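Local coordinates for protein SAG family member (Sag19) (Eimeria tenella, PDB 6ZZB) that is of unknown molecular function but is a major surface antigen of the parasite, apparently related to the CAP proteins, at residues I57-S62 and L141-Y146; G70-A75 and K189-A194; P124-P129 and L206-I211. All blocks are in the same frame, centred on the assembly; numbering follows the deposited sequence.

Interaction 1: I57-S62 and L141-Y146; sequences INKLRS and LIQATY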
ATOM      1  N   ILE A  57       8.202   7.486   3.171  1.00 14.19           N
ATOM      2  CA  ILE A  57       8.499   6.324   2.301  1.00 14.13           C
ATOM      3  C   ILE A  57       9.984   6.350   1.946  1.00 14.99           C
ATOM      4  O   ILE A  57      10.671   5.316   2.041  1.00 15.28           O
ATOM      5  CB  ILE A  57       7.588   6.305   1.062  1.00 13.74           C
ATOM      6  CG1 ILE A  57       6.136   6.036   1.482  1.00 12.96           C
ATOM      7  CG2 ILE A  57       8.090   5.285   0.072  1.00 13.63           C
ATOM      8  CD1 ILE A  57       5.113   6.238   0.394  1.00 12.93           C
ATOM      9  N   ASN A  58      10.487   7.506   1.521  1.00 15.99           N
ATOM     10  CA  ASN A  58      11.894   7.579   1.062  1.00 16.11           C
ATOM     11  C   ASN A  58      12.866   7.502   2.249  1.00 16.64           C
ATOM     12  O   ASN A  58      13.964   6.941   2.007  1.00 18.85           O
ATOM     13  CB  ASN A  58      12.096   8.818   0.199  1.00 15.53           C
ATOM     14  CG  ASN A  58      11.596   8.595  -1.204  1.00 16.47           C
ATOM     15  OD1 ASN A  58      11.634   7.486  -1.731  1.00 17.34           O
ATOM     16  ND2 ASN A  58      11.154   9.658  -1.862  1.00 15.40           N
ATOM     17  N   LYS A  59      12.462   7.946   3.433  1.00 18.38           N
ATOM     18  CA  LYS A  59      13.285   7.774   4.663  1.00 20.82           C
ATOM     19  C   LYS A  59      13.444   6.270   4.916  1.00 21.91           C
ATOM     20  O   LYS A  59      14.583   5.770   5.066  1.00 20.58           O
ATOM     21  CB  LYS A  59      12.656   8.492   5.849  1.00 23.77           C
ATOM     22  CG  LYS A  59      13.408   8.293   7.157  1.00 30.48           C
ATOM     23  CD  LYS A  59      13.110   9.353   8.179  1.00 35.37           C
ATOM     24  CE  LYS A  59      13.512   8.938   9.580  1.00 39.12           C
ATOM     25  NZ  LYS A  59      12.459   8.102  10.203  1.00 42.22           N
ATOM     26  N   LEU A  60      12.349   5.522   4.866  1.00 18.92           N
ATOM     27  CA  LEU A  60      12.390   4.062   5.140  1.00 17.43           C
ATOM     28  C   LEU A  60      13.219   3.327   4.077  1.00 18.68           C
ATOM     29  O   LEU A  60      13.887   2.335   4.424  1.00 20.55           O
ATOM     30  CB  LEU A  60      10.962   3.515   5.242  1.00 18.14           C
ATOM     31  CG  LEU A  60      10.165   4.034   6.433  1.00 18.29           C
ATOM     32  CD1 LEU A  60       8.702   3.657   6.329  1.00 18.52           C
ATOM     33  CD2 LEU A  60      10.718   3.493   7.743  1.00 20.52           C
ATOM     34  N   ARG A  61      13.211   3.749   2.811  1.00 17.40           N
ATOM     35  CA  ARG A  61      13.978   3.063   1.747  1.00 17.41           C
ATOM     36  C   ARG A  61      15.473   3.389   1.859  1.00 21.78           C
ATOM     37  O   ARG A  61      16.269   2.626   1.294  1.00 22.10           O
ATOM     38  CB  ARG A  61      13.431   3.426   0.368  1.00 16.78           C
ATOM     39  CG  ARG A  61      12.024   2.906   0.143  1.00 15.12           C
ATOM     40  CD  ARG A  61      11.514   3.389  -1.210  1.00 14.74           C
ATOM     41  NE  ARG A  61      12.250   2.939  -2.377  1.00 14.77           N
ATOM     42  CZ  ARG A  61      12.077   1.807  -3.032  1.00 14.99           C
ATOM     43  NH1 ARG A  61      11.158   0.928  -2.650  1.00 15.72           N
ATOM     44  NH2 ARG A  61      12.792   1.521  -4.109  1.00 16.53           N
ATOM     45  N   SER A  62      15.812   4.487   2.529  1.00 26.47           N
ATOM     46  CA  SER A  62      17.202   5.000   2.653  0.50 28.45           C
ATOM     47  C   SER A  62      17.612   4.993   4.130  1.00 30.67           C
ATOM     48  O   SER A  62      18.376   4.085   4.501  1.00 43.18           O
ATOM     49  CB  SER A  62      17.299   6.370   2.052  0.50 28.66           C
ATOM     50  OG  SER A  62      16.589   7.305   2.842  0.50 28.82           O
ATOM     51  N   LEU A 141       1.137   6.554  10.217  1.00 14.01           N
ATOM     52  CA  LEU A 141       0.513   5.344   9.655  1.00 13.18           C
ATOM     53  C   LEU A 141       1.570   4.487   8.965  1.00 12.66           C
ATOM     54  O   LEU A 141       1.559   3.231   9.180  1.00 11.69           O
ATOM     55  CB  LEU A 141      -0.557   5.750   8.658  1.00 13.12           C
ATOM     56  CG  LEU A 141      -1.794   6.396   9.282  1.00 14.12           C
ATOM     57  CD1 LEU A 141      -2.683   6.935   8.165  1.00 14.97           C
ATOM     58  CD2 LEU A 141      -2.560   5.438  10.166  1.00 15.25           C
ATOM     59  N   ILE A 142       2.415   5.062   8.122  1.00 11.10           N
ATOM     60  CA  ILE A 142       3.395   4.256   7.363  1.00 11.62           C
ATOM     61  C   ILE A 142       4.488   3.774   8.318  1.00 12.54           C
ATOM     62  O   ILE A 142       4.899   2.612   8.197  1.00 12.23           O
ATOM     63  CB  ILE A 142       3.894   5.021   6.137  1.00 11.68           C
ATOM     64  CG1 ILE A 142       2.740   5.178   5.137  1.00 12.01           C
ATOM     65  CG2 ILE A 142       5.099   4.334   5.539  1.00 12.14           C
ATOM     66  CD1 ILE A 142       3.134   5.760   3.799  1.00 13.33           C
ATOM     67  N   GLN A 143       4.932   4.584   9.267  1.00 12.80           N
ATOM     68  CA  GLN A 143       5.934   4.053  10.224  1.00 13.61           C
ATOM     69  C   GLN A 143       5.321   2.846  10.938  1.00 12.88           C
ATOM     70  O   GLN A 143       6.035   1.865  11.152  1.00 13.67           O
ATOM     71  CB  GLN A 143       6.340   5.121  11.232  1.00 15.01           C
ATOM     72  CG  GLN A 143       7.401   4.638  12.217  1.00 16.88           C
ATOM     73  CD  GLN A 143       8.685   4.180  11.567  1.00 18.52           C
ATOM     74  OE1 GLN A 143       9.013   2.982  11.527  1.00 22.43           O
ATOM     75  NE2 GLN A 143       9.438   5.117  11.040  1.00 19.78           N
ATOM     76  N   ALA A 144       4.066   2.886  11.358  1.00 12.16           N
ATOM     77  CA  ALA A 144       3.472   1.801  12.147  1.00 12.89           C
ATOM     78  C   ALA A 144       3.385   0.556  11.263  1.00 13.10           C
ATOM     79  O   ALA A 144       3.639  -0.556  11.769  1.00 13.57           O
ATOM     80  CB  ALA A 144       2.134   2.184  12.701  1.00 13.28           C
ATOM     81  N   THR A 145       2.982   0.671   9.988  1.00 12.22           N
ATOM     82  CA  THR A 145       2.856  -0.535   9.141  1.00 11.44           C
ATOM     83  C   THR A 145       4.240  -1.093   8.894  1.00 11.14           C
ATOM     84  O   THR A 145       4.392  -2.338   8.805  1.00 11.60           O
ATOM     85  CB  THR A 145       2.071  -0.252   7.845  1.00 11.18           C
ATOM     86  OG1 THR A 145       1.512  -1.481   7.374  1.00 11.25           O
ATOM     87  CG2 THR A 145       2.881   0.387   6.748  1.00 11.18           C
ATOM     88  N   TYR A 146       5.235  -0.249   8.746  1.00 11.96           N
ATOM     89  CA  TYR A 146       6.608  -0.688   8.486  1.00 12.42           C
ATOM     90  C   TYR A 146       7.087  -1.521   9.676  1.00 13.20           C
ATOM     91  O   TYR A 146       7.599  -2.646   9.475  1.00 12.90           O
ATOM     92  CB  TYR A 146       7.514   0.522   8.245  1.00 14.29           C
ATOM     93  CG  TYR A 146       8.941   0.128   8.007  1.00 16.43           C
ATOM     94  CD1 TYR A 146       9.403  -0.186   6.737  1.00 18.94           C
ATOM     95  CD2 TYR A 146       9.819   0.022   9.067  1.00 18.91           C
ATOM     96  CE1 TYR A 146      10.719  -0.549   6.516  1.00 21.36           C
ATOM     97  CE2 TYR A 146      11.139  -0.361   8.861  1.00 21.72           C
ATOM     98  CZ  TYR A 146      11.581  -0.656   7.585  1.00 23.07           C
ATOM     99  OH  TYR A 146      12.890  -1.034   7.397  1.00 30.31           O
TER
HETATM  100  O   HOH W   1       9.461   7.714  11.364  1.00 38.26           O
HETATM  101  O   HOH W   2      14.488   1.506   6.908  1.00 34.90           O
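Ile-57 and Leu-60 of helix 50-61 meet Ile-142 and Tyr-146 of helix 138-155. The two short segments run roughly the same way, with 33° between their directions, and their axes come within 10.7 Å. The CA atoms of Ile-57 and Ile-142 lie 7.5 Å apart, and those of Leu-60 and Tyr-146 lie 8.2 Å apart. No direct hydrogen bond joins the segments.

Leu-60 has the largest share of the contact. Leu-60 CD2 sits over the centre of the Tyr-146 ring, 3.8 Å from the ring centroid and 11° from the normal, in a CH-pi contact. Tyr-146 CG is anti to its backbone N (chi1 179°), which sets it beside both methyl carbons of Leu-60. The two side chains slide past each other in opposite directions. Leu-60 CD1, the other branch, touches Ile-142 CG2 at 3.8 Å and also nears CB of Tyr-146. Ile-142 turns its CD1 to Ile-57, meeting Ile-57 CG1 at 3.8 Å. Leu-183 of helix 175-183 packs on both isoleucines.

The polar groups lie round this apolar patch. The chain of Gln-143 bends at chi2, and its amide NE2 packs against Leu-60 CD2. Gln-143 NE2 also donates to a water at 2.6 Å, and this water takes a weak hydrogen bond from Lys-59 NZ. A second water donates to Leu-60 O at 2.7 Å and is hydrogen-bonded to Tyr-146 OH.

The disulfide Cys-53 to Cys-138 ties the same two helices covalently, and Ile-142 also touches Cys-53. Here the helices are held by branched aliphatic groups and one ring face. Water, not direct bonds, joins their polar groups. The cohesion of this contact is therefore mainly apolar, next to a covalent link.

Interaction 2: G70-A75 and K189-A194; sequences GTLAKA and KKVSCA
Lys-189 O is gripped by two hydrogen bonds. Ala-73 N donates to Lys-189 O at 3.1 Å, nearly straight, with 165° at the hydrogen. A water donates to Lys-189 O at 2.8 Å. The same water also donates to Thr-71 O. Leu-72 CA adds a CA-H...O contact to the lysine oxygen.

Residues 73-74 form a short strand that pairs in parallel with 190-196. Val-191 N donates to Ala-73 O at 2.9 Å. Ala-75 N donates to Val-191 O, also at 2.9 Å. Ala-73 pairs with Lys-190 and Lys-74 with Val-191.

Beside the ladder, Leu-72 CD2 packs on the backbone of Lys-189, 3.5 Å from Lys-189 C. Leu-72 CD1 meets Val-191 CG1 at 4.1 Å, and these side chains cross at about a right angle. Val-191 CG1 stands between its own backbone N and carbonyl carbon (chi1 65°), where it also nears Ala-73 O. Ala-75 CB touches Lys-190 CB at 3.7 Å. Past it, a water bridges Ala-75 O and Ser-192 OG.

Lys-190 makes a salt bridge to Glu-79, Lys-74 to Glu-51 and Glu-48, and Lys-189 to Asp-212. Lys-189 NZ also hydrogen-bonds to Lys-187 O. Lys-189 and Lys-190 both face Ile-211 in a classic beta bulge. Strand 190-196 pairs with 203-211 on its other edge, and strand 46-48 also pairs with it in antiparallel fashion. Helix 50-61 packs on Leu-72 and Val-191, while helix 77-86 packs on Ala-75 and Ser-192.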
ATOM      1  N   GLY A  70      16.569   2.663  -4.504  1.00 21.85           N
ATOM      2  CA  GLY A  70      16.321   3.981  -5.110  1.00 22.34           C
ATOM      3  C   GLY A  70      15.234   4.729  -4.369  1.00 22.26           C
ATOM      4  O   GLY A  70      14.376   4.068  -3.737  1.00 22.17           O
ATOM      5  N   THR A  71      15.266   6.061  -4.400  1.00 19.65           N
ATOM      6  CA  THR A  71      14.145   6.910  -3.931  1.00 19.77           C
ATOM      7  C   THR A  71      13.011   6.800  -4.951  1.00 17.05           C
ATOM      8  O   THR A  71      13.226   6.477  -6.114  1.00 18.80           O
ATOM      9  CB  THR A  71      14.532   8.386  -3.733  1.00 21.68           C
ATOM     10  OG1 THR A  71      14.995   8.786  -5.020  1.00 24.88           O
ATOM     11  CG2 THR A  71      15.547   8.595  -2.625  1.00 23.82           C
ATOM     12  N   LEU A  72      11.807   7.023  -4.454  1.00 15.94           N
ATOM     13  CA  LEU A  72      10.620   7.054  -5.327  1.00 15.45           C
ATOM     14  C   LEU A  72      10.248   8.497  -5.643  1.00 14.36           C
ATOM     15  O   LEU A  72      10.412   9.374  -4.795  1.00 16.13           O
ATOM     16  CB  LEU A  72       9.451   6.388  -4.607  1.00 14.38           C
ATOM     17  CG  LEU A  72       9.707   4.973  -4.088  1.00 13.94           C
ATOM     18  CD1 LEU A  72       8.405   4.426  -3.502  1.00 14.39           C
ATOM     19  CD2 LEU A  72      10.187   4.077  -5.197  1.00 14.50           C
ATOM     20  N   ALA A  73       9.713   8.644  -6.834  1.00 15.22           N
ATOM     21  CA  ALA A  73       9.095   9.903  -7.287  1.00 16.18           C
ATOM     22  C   ALA A  73       7.583   9.764  -7.239  1.00 14.79           C
ATOM     23  O   ALA A  73       7.057   8.642  -7.168  1.00 14.24           O
ATOM     24  CB  ALA A  73       9.542  10.227  -8.679  1.00 16.59           C
ATOM     25  N   LYS A  74       6.893  10.869  -7.344  1.00 12.77           N
ATOM     26  CA  LYS A  74       5.427  10.874  -7.498  1.00 12.11           C
ATOM     27  C   LYS A  74       5.035  10.217  -8.813  1.00 12.60           C
ATOM     28  O   LYS A  74       5.601  10.538  -9.895  1.00 14.02           O
ATOM     29  CB  LYS A  74       4.917  12.301  -7.452  1.00 12.37           C
ATOM     30  CG  LYS A  74       3.450  12.468  -7.774  1.00 14.06           C
ATOM     31  CD  LYS A  74       3.014  13.873  -7.443  1.00 15.32           C
ATOM     32  CE  LYS A  74       1.535  14.075  -7.638  1.00 17.79           C
ATOM     33  NZ  LYS A  74       1.211  15.506  -7.417  1.00 19.13           N
ATOM     34  N   ALA A  75       4.051   9.333  -8.779  1.00 11.72           N
ATOM     35  CA  ALA A  75       3.363   8.815  -9.971  1.00 11.41           C
ATOM     36  C   ALA A  75       2.141   9.696 -10.212  1.00 11.99           C
ATOM     37  O   ALA A  75       1.405  10.004  -9.263  1.00 12.74           O
ATOM     38  CB  ALA A  75       2.953   7.369  -9.783  1.00 10.85           C
ATOM     39  N   LYS A 189       9.487   2.344  -8.325  1.00 17.78           N
ATOM     40  CA  LYS A 189      10.184   3.574  -8.793  1.00 17.93           C
ATOM     41  C   LYS A 189       9.348   4.848  -8.528  1.00 14.75           C
ATOM     42  O   LYS A 189       9.885   5.953  -8.316  1.00 15.42           O
ATOM     43  CB  LYS A 189      10.481   3.442 -10.286  1.00 23.14           C
ATOM     44  CG  LYS A 189      11.298   2.210 -10.686  1.00 28.78           C
ATOM     45  CD  LYS A 189      11.034   1.754 -12.112  1.00 35.36           C
ATOM     46  CE  LYS A 189      11.411   0.308 -12.371  1.00 41.52           C
ATOM     47  NZ  LYS A 189      10.351  -0.627 -11.910  1.00 43.29           N
ATOM     48  N   LYS A 190       8.017   4.700  -8.539  1.00 13.22           N
ATOM     49  CA  LYS A 190       7.107   5.845  -8.333  1.00 12.72           C
ATOM     50  C   LYS A 190       5.959   5.390  -7.443  1.00 10.90           C
ATOM     51  O   LYS A 190       5.695   4.169  -7.411  1.00 11.37           O
ATOM     52  CB  LYS A 190       6.545   6.345  -9.668  1.00 13.58           C
ATOM     53  CG  LYS A 190       7.595   6.598 -10.741  1.00 16.62           C
ATOM     54  CD  LYS A 190       7.021   7.280 -11.941  1.00 17.91           C
ATOM     55  CE  LYS A 190       8.012   7.345 -13.080  1.00 19.18           C
ATOM     56  NZ  LYS A 190       7.564   8.324 -14.079  1.00 18.74           N
ATOM     57  N   VAL A 191       5.305   6.347  -6.821  1.00 10.02           N
ATOM     58  CA  VAL A 191       4.160   6.044  -5.928  1.00 10.09           C
ATOM     59  C   VAL A 191       3.124   7.150  -6.008  1.00 10.28           C
ATOM     60  O   VAL A 191       3.467   8.316  -6.150  1.00  9.25           O
ATOM     61  CB  VAL A 191       4.656   5.778  -4.501  1.00 10.30           C
ATOM     62  CG1 VAL A 191       5.282   7.009  -3.868  1.00 11.45           C
ATOM     63  CG2 VAL A 191       3.553   5.225  -3.596  1.00 10.34           C
ATOM     64  N   SER A 192       1.856   6.760  -5.952  1.00  9.90           N
ATOM     65  CA  SER A 192       0.722   7.681  -5.799  1.00  9.59           C
ATOM     66  C   SER A 192      -0.104   7.247  -4.596  1.00  9.42           C
ATOM     67  O   SER A 192      -0.563   6.099  -4.598  1.00  9.25           O
ATOM     68  CB  SER A 192      -0.110   7.692  -7.041  1.00  9.72           C
ATOM     69  OG  SER A 192      -1.214   8.582  -6.876  1.00 10.63           O
ATOM     70  N   CYS A 193      -0.284   8.127  -3.632  1.00  9.60           N
ATOM     71  CA  CYS A 193      -1.034   7.809  -2.404  1.00  9.88           C
ATOM     72  C   CYS A 193      -2.299   8.651  -2.338  1.00 10.42           C
ATOM     73  O   CYS A 193      -2.311   9.804  -2.780  1.00 10.37           O
ATOM     74  CB  CYS A 193      -0.215   8.114  -1.167  1.00 10.33           C
ATOM     75  SG  CYS A 193       1.297   7.114  -0.982  1.00 12.82           S
ATOM     76  N   ALA A 194      -3.350   8.093  -1.758  1.00  9.59           N
ATOM     77  CA  ALA A 194      -4.593   8.827  -1.530  1.00 10.57           C
ATOM     78  C   ALA A 194      -5.298   8.231  -0.334  1.00 10.51           C
ATOM     79  O   ALA A 194      -5.090   7.034  -0.021  1.00 10.30           O
ATOM     80  CB  ALA A 194      -5.477   8.785  -2.749  1.00 10.83           C
TER
HETATM   81  O   HOH W   3      12.210   7.291  -9.081  1.00 30.92           O
HETATM   82  O   HOH W   4       5.834  10.721 -12.895  1.00 30.02           O
HETATM   83  O   HOH W   5      -0.062  11.027  -7.149  1.00 17.61           O

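Interaction 3: P124-P129 and L206-I211; sequences PGLVIP and LFCYFI
Leu-126 CD2 meets Leu-206 CD2 at 4.1 Å and Cys-208 SG at 4.0 Å. Ile-128 CD1 reaches the same Leu-206 CD2, the two side chains lying side by side and pointing the same way. Leu-126 CB touches Phe-210 CE1 at 3.8 Å, at the edge of that ring. Helix 175-183 packs on Leu-126 and Ile-128, and helix 138-155 on Ile-128 and Leu-206.

The other sheet face carries Val-127 and Phe-207. Val-127 CG2 comes to the ring edge in its plane, 3.8 Å from Phe-207 CD1. Further along, the Pro-124 ring lies beside Tyr-209, whose OH is hydrogen-bonded to Ser-83 of helix 77-86.

Four backbone hydrogen bonds join the antiparallel strands. Leu-126 N to Cys-208 O, Cys-208 N to Leu-126 O, Ile-128 N to Leu-206 O and Leu-206 N to Ile-128 O are each 2.9 Å. Cys-208 O also receives a CA-H...O contact from Gly-125 CA at 3.2 Å. Beyond Gly-125 the direct ladder gives way to water. One water takes a bond from Phe-210 N and gives one to Pro-124 O, both 2.8 Å, and sits over one face of the Tyr-209 ring.

The touching side chains on both faces are buried and mostly apolar, while backbone bonds and one bound water satisfy polar groups between the strands. The disulfide from Cys-208 to Cys-193 adds a covalent tie to the neighbouring strand 190-196.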
ATOM      1  N   PRO A 124      -2.956  -3.931  -6.186  1.00  9.80           N
ATOM      2  CA  PRO A 124      -1.657  -4.081  -5.547  1.00  9.85           C
ATOM      3  C   PRO A 124      -1.140  -2.742  -5.048  1.00  9.78           C
ATOM      4  O   PRO A 124      -1.121  -1.772  -5.812  1.00  9.92           O
ATOM      5  CB  PRO A 124      -0.757  -4.647  -6.641  1.00 11.69           C
ATOM      6  CG  PRO A 124      -1.432  -4.318  -7.922  1.00 13.45           C
ATOM      7  CD  PRO A 124      -2.901  -4.131  -7.644  1.00 10.95           C
ATOM      8  N   GLY A 125      -0.817  -2.670  -3.782  1.00  8.99           N
ATOM      9  CA  GLY A 125      -0.216  -1.489  -3.198  1.00  9.31           C
ATOM     10  C   GLY A 125      -0.231  -1.573  -1.705  1.00  8.81           C
ATOM     11  O   GLY A 125      -0.559  -2.631  -1.128  1.00  9.52           O
ATOM     12  N   LEU A 126       0.154  -0.486  -1.066  1.00  8.53           N
ATOM     13  CA  LEU A 126       0.055  -0.304   0.396  1.00  8.66           C
ATOM     14  C   LEU A 126      -1.381   0.038   0.757  1.00  8.54           C
ATOM     15  O   LEU A 126      -2.001   0.891   0.109  1.00  8.77           O
ATOM     16  CB  LEU A 126       1.049   0.763   0.849  1.00  9.21           C
ATOM     17  CG  LEU A 126       0.960   1.218   2.302  1.00  9.57           C
ATOM     18  CD1 LEU A 126       2.340   1.636   2.791  1.00 10.58           C
ATOM     19  CD2 LEU A 126      -0.074   2.336   2.454  1.00  9.87           C
ATOM     20  N   VAL A 127      -1.893  -0.633   1.781  1.00  8.17           N
ATOM     21  CA  VAL A 127      -3.270  -0.422   2.266  1.00  8.57           C
ATOM     22  C   VAL A 127      -3.219  -0.219   3.765  1.00  9.21           C
ATOM     23  O   VAL A 127      -2.774  -1.134   4.470  1.00  9.15           O
ATOM     24  CB  VAL A 127      -4.173  -1.603   1.901  1.00  9.02           C
ATOM     25  CG1 VAL A 127      -5.591  -1.404   2.385  1.00  9.65           C
ATOM     26  CG2 VAL A 127      -4.137  -1.870   0.422  1.00  9.46           C
ATOM     27  N   ILE A 128      -3.732   0.897   4.266  1.00  9.83           N
ATOM     28  CA  ILE A 128      -3.824   1.126   5.727  1.00  9.92           C
ATOM     29  C   ILE A 128      -5.191   1.698   6.059  1.00 10.42           C
ATOM     30  O   ILE A 128      -5.466   2.863   5.769  1.00  9.58           O
ATOM     31  CB  ILE A 128      -2.715   2.046   6.246  1.00 10.60           C
ATOM     32  CG1 ILE A 128      -1.325   1.531   5.905  1.00 10.06           C
ATOM     33  CG2 ILE A 128      -2.892   2.254   7.736  1.00 11.12           C
ATOM     34  CD1 ILE A 128      -0.198   2.469   6.271  1.00 10.32           C
ATOM     35  N   PRO A 129      -6.070   0.909   6.691  1.00 11.11           N
ATOM     36  CA  PRO A 129      -7.297   1.471   7.250  1.00 11.98           C
ATOM     37  C   PRO A 129      -6.978   2.269   8.514  1.00 12.53           C
ATOM     38  O   PRO A 129      -6.004   1.968   9.194  1.00 13.30           O
ATOM     39  CB  PRO A 129      -8.137   0.242   7.587  1.00 13.33           C
ATOM     40  CG  PRO A 129      -7.451  -0.922   6.906  1.00 14.51           C
ATOM     41  CD  PRO A 129      -5.983  -0.545   6.869  1.00 12.38           C
ATOM     42  N   LEU A 206      -6.170   4.572   3.523  1.00  8.75           N
ATOM     43  CA  LEU A 206      -5.003   5.057   2.762  1.00  9.10           C
ATOM     44  C   LEU A 206      -4.587   3.974   1.799  1.00  8.74           C
ATOM     45  O   LEU A 206      -4.354   2.823   2.236  1.00  9.02           O
ATOM     46  CB  LEU A 206      -3.876   5.392   3.729  1.00  9.76           C
ATOM     47  CG  LEU A 206      -2.513   5.672   3.095  1.00 10.28           C
ATOM     48  CD1 LEU A 206      -2.536   6.925   2.248  1.00  9.82           C
ATOM     49  CD2 LEU A 206      -1.467   5.803   4.174  1.00 10.56           C
ATOM     50  N   PHE A 207      -4.439   4.332   0.536  1.00  8.83           N
ATOM     51  CA  PHE A 207      -3.932   3.430  -0.509  1.00  8.72           C
ATOM     52  C   PHE A 207      -2.777   4.110  -1.201  1.00  8.23           C
ATOM     53  O   PHE A 207      -2.938   5.249  -1.653  1.00  9.14           O
ATOM     54  CB  PHE A 207      -5.022   3.091  -1.511  1.00  8.77           C
ATOM     55  CG  PHE A 207      -4.568   2.164  -2.600  1.00  8.89           C
ATOM     56  CD1 PHE A 207      -4.337   0.836  -2.290  1.00  9.87           C
ATOM     57  CD2 PHE A 207      -4.371   2.591  -3.906  1.00  9.94           C
ATOM     58  CE1 PHE A 207      -3.906  -0.043  -3.275  1.00 11.05           C
ATOM     59  CE2 PHE A 207      -3.899   1.704  -4.864  1.00  9.99           C
ATOM     60  CZ  PHE A 207      -3.693   0.402  -4.543  1.00 10.66           C
ATOM     61  N   CYS A 208      -1.664   3.418  -1.340  1.00  8.45           N
ATOM     62  CA  CYS A 208      -0.533   3.893  -2.160  1.00  8.68           C
ATOM     63  C   CYS A 208      -0.260   2.873  -3.252  1.00  9.25           C
ATOM     64  O   CYS A 208       0.004   1.696  -2.954  1.00  8.98           O
ATOM     65  CB  CYS A 208       0.715   4.098  -1.332  1.00  9.56           C
ATOM     66  SG  CYS A 208       0.634   5.342  -0.031  1.00 10.53           S
ATOM     67  N   TYR A 209      -0.278   3.331  -4.495  1.00  9.05           N
ATOM     68  CA  TYR A 209       0.009   2.507  -5.669  1.00  8.70           C
ATOM     69  C   TYR A 209       1.451   2.737  -6.088  1.00  8.77           C
ATOM     70  O   TYR A 209       1.837   3.893  -6.323  1.00  9.87           O
ATOM     71  CB  TYR A 209      -0.924   2.837  -6.839  1.00  8.75           C
ATOM     72  CG  TYR A 209      -0.732   1.871  -7.970  1.00  8.82           C
ATOM     73  CD1 TYR A 209      -1.292   0.618  -7.893  1.00  9.50           C
ATOM     74  CD2 TYR A 209       0.039   2.149  -9.081  1.00  9.62           C
ATOM     75  CE1 TYR A 209      -1.077  -0.339  -8.854  1.00  9.63           C
ATOM     76  CE2 TYR A 209       0.225   1.222 -10.078  1.00 10.31           C
ATOM     77  CZ  TYR A 209      -0.357  -0.025  -9.982  1.00  9.85           C
ATOM     78  OH  TYR A 209      -0.205  -0.959 -10.957  1.00 10.11           O
ATOM     79  N   PHE A 210       2.214   1.659  -6.177  1.00  8.87           N
ATOM     80  CA  PHE A 210       3.624   1.683  -6.593  1.00  9.32           C
ATOM     81  C   PHE A 210       3.733   1.200  -8.034  1.00  9.24           C
ATOM     82  O   PHE A 210       3.154   0.190  -8.396  1.00  9.87           O
ATOM     83  CB  PHE A 210       4.455   0.795  -5.672  1.00  9.32           C
ATOM     84  CG  PHE A 210       4.471   1.267  -4.241  1.00  9.35           C
ATOM     85  CD1 PHE A 210       3.407   0.994  -3.380  1.00  9.37           C
ATOM     86  CD2 PHE A 210       5.536   1.993  -3.732  1.00  9.88           C
ATOM     87  CE1 PHE A 210       3.405   1.441  -2.077  1.00  9.91           C
ATOM     88  CE2 PHE A 210       5.542   2.425  -2.413  1.00 10.43           C
ATOM     89  CZ  PHE A 210       4.481   2.152  -1.580  1.00 10.05           C
ATOM     90  N   ILE A 211       4.506   1.942  -8.836  1.00 10.77           N
ATOM     91  CA  ILE A 211       4.876   1.548 -10.212  1.00 11.41           C
ATOM     92  C   ILE A 211       6.337   1.143 -10.131  1.00 11.47           C
ATOM     93  O   ILE A 211       7.146   1.982  -9.732  1.00 13.26           O
ATOM     94  CB  ILE A 211       4.637   2.702 -11.196  1.00 11.88           C
ATOM     95  CG1 ILE A 211       3.203   3.221 -11.129  1.00 13.02           C
ATOM     96  CG2 ILE A 211       5.049   2.283 -12.611  1.00 13.97           C
ATOM     97  CD1 ILE A 211       2.925   4.341 -12.110  1.00 13.88           C
TER
HETATM   98  O   HOH W   6       1.546  -1.053  -6.361  1.00 10.55           O

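Overall arrangement
The three contacts lie close together in one domain. Interaction 1 is centred about 13 Å from each of the others, and the centres of interactions 2 and 3 are about 11 Å apart. Along the chain the segments interleave: 57-62, 70-75, 124-129, 141-146, 189-194, 206-211. Interactions 2 and 3 share one mixed sheet, in which strands 190-196 and 203-211 are neighbours joined by the Cys-193 to Cys-208 disulfide. Interaction 1 brings together two helices that pack on this sheet. Asn-58 and Arg-61 hydrogen-bond to the backbone of 70-75, and Leu-141 and Thr-145 pack on Ile-128. Sequence-distant parts thus close into one compact helix-and-sheet body, consistent with a CAP-type fold.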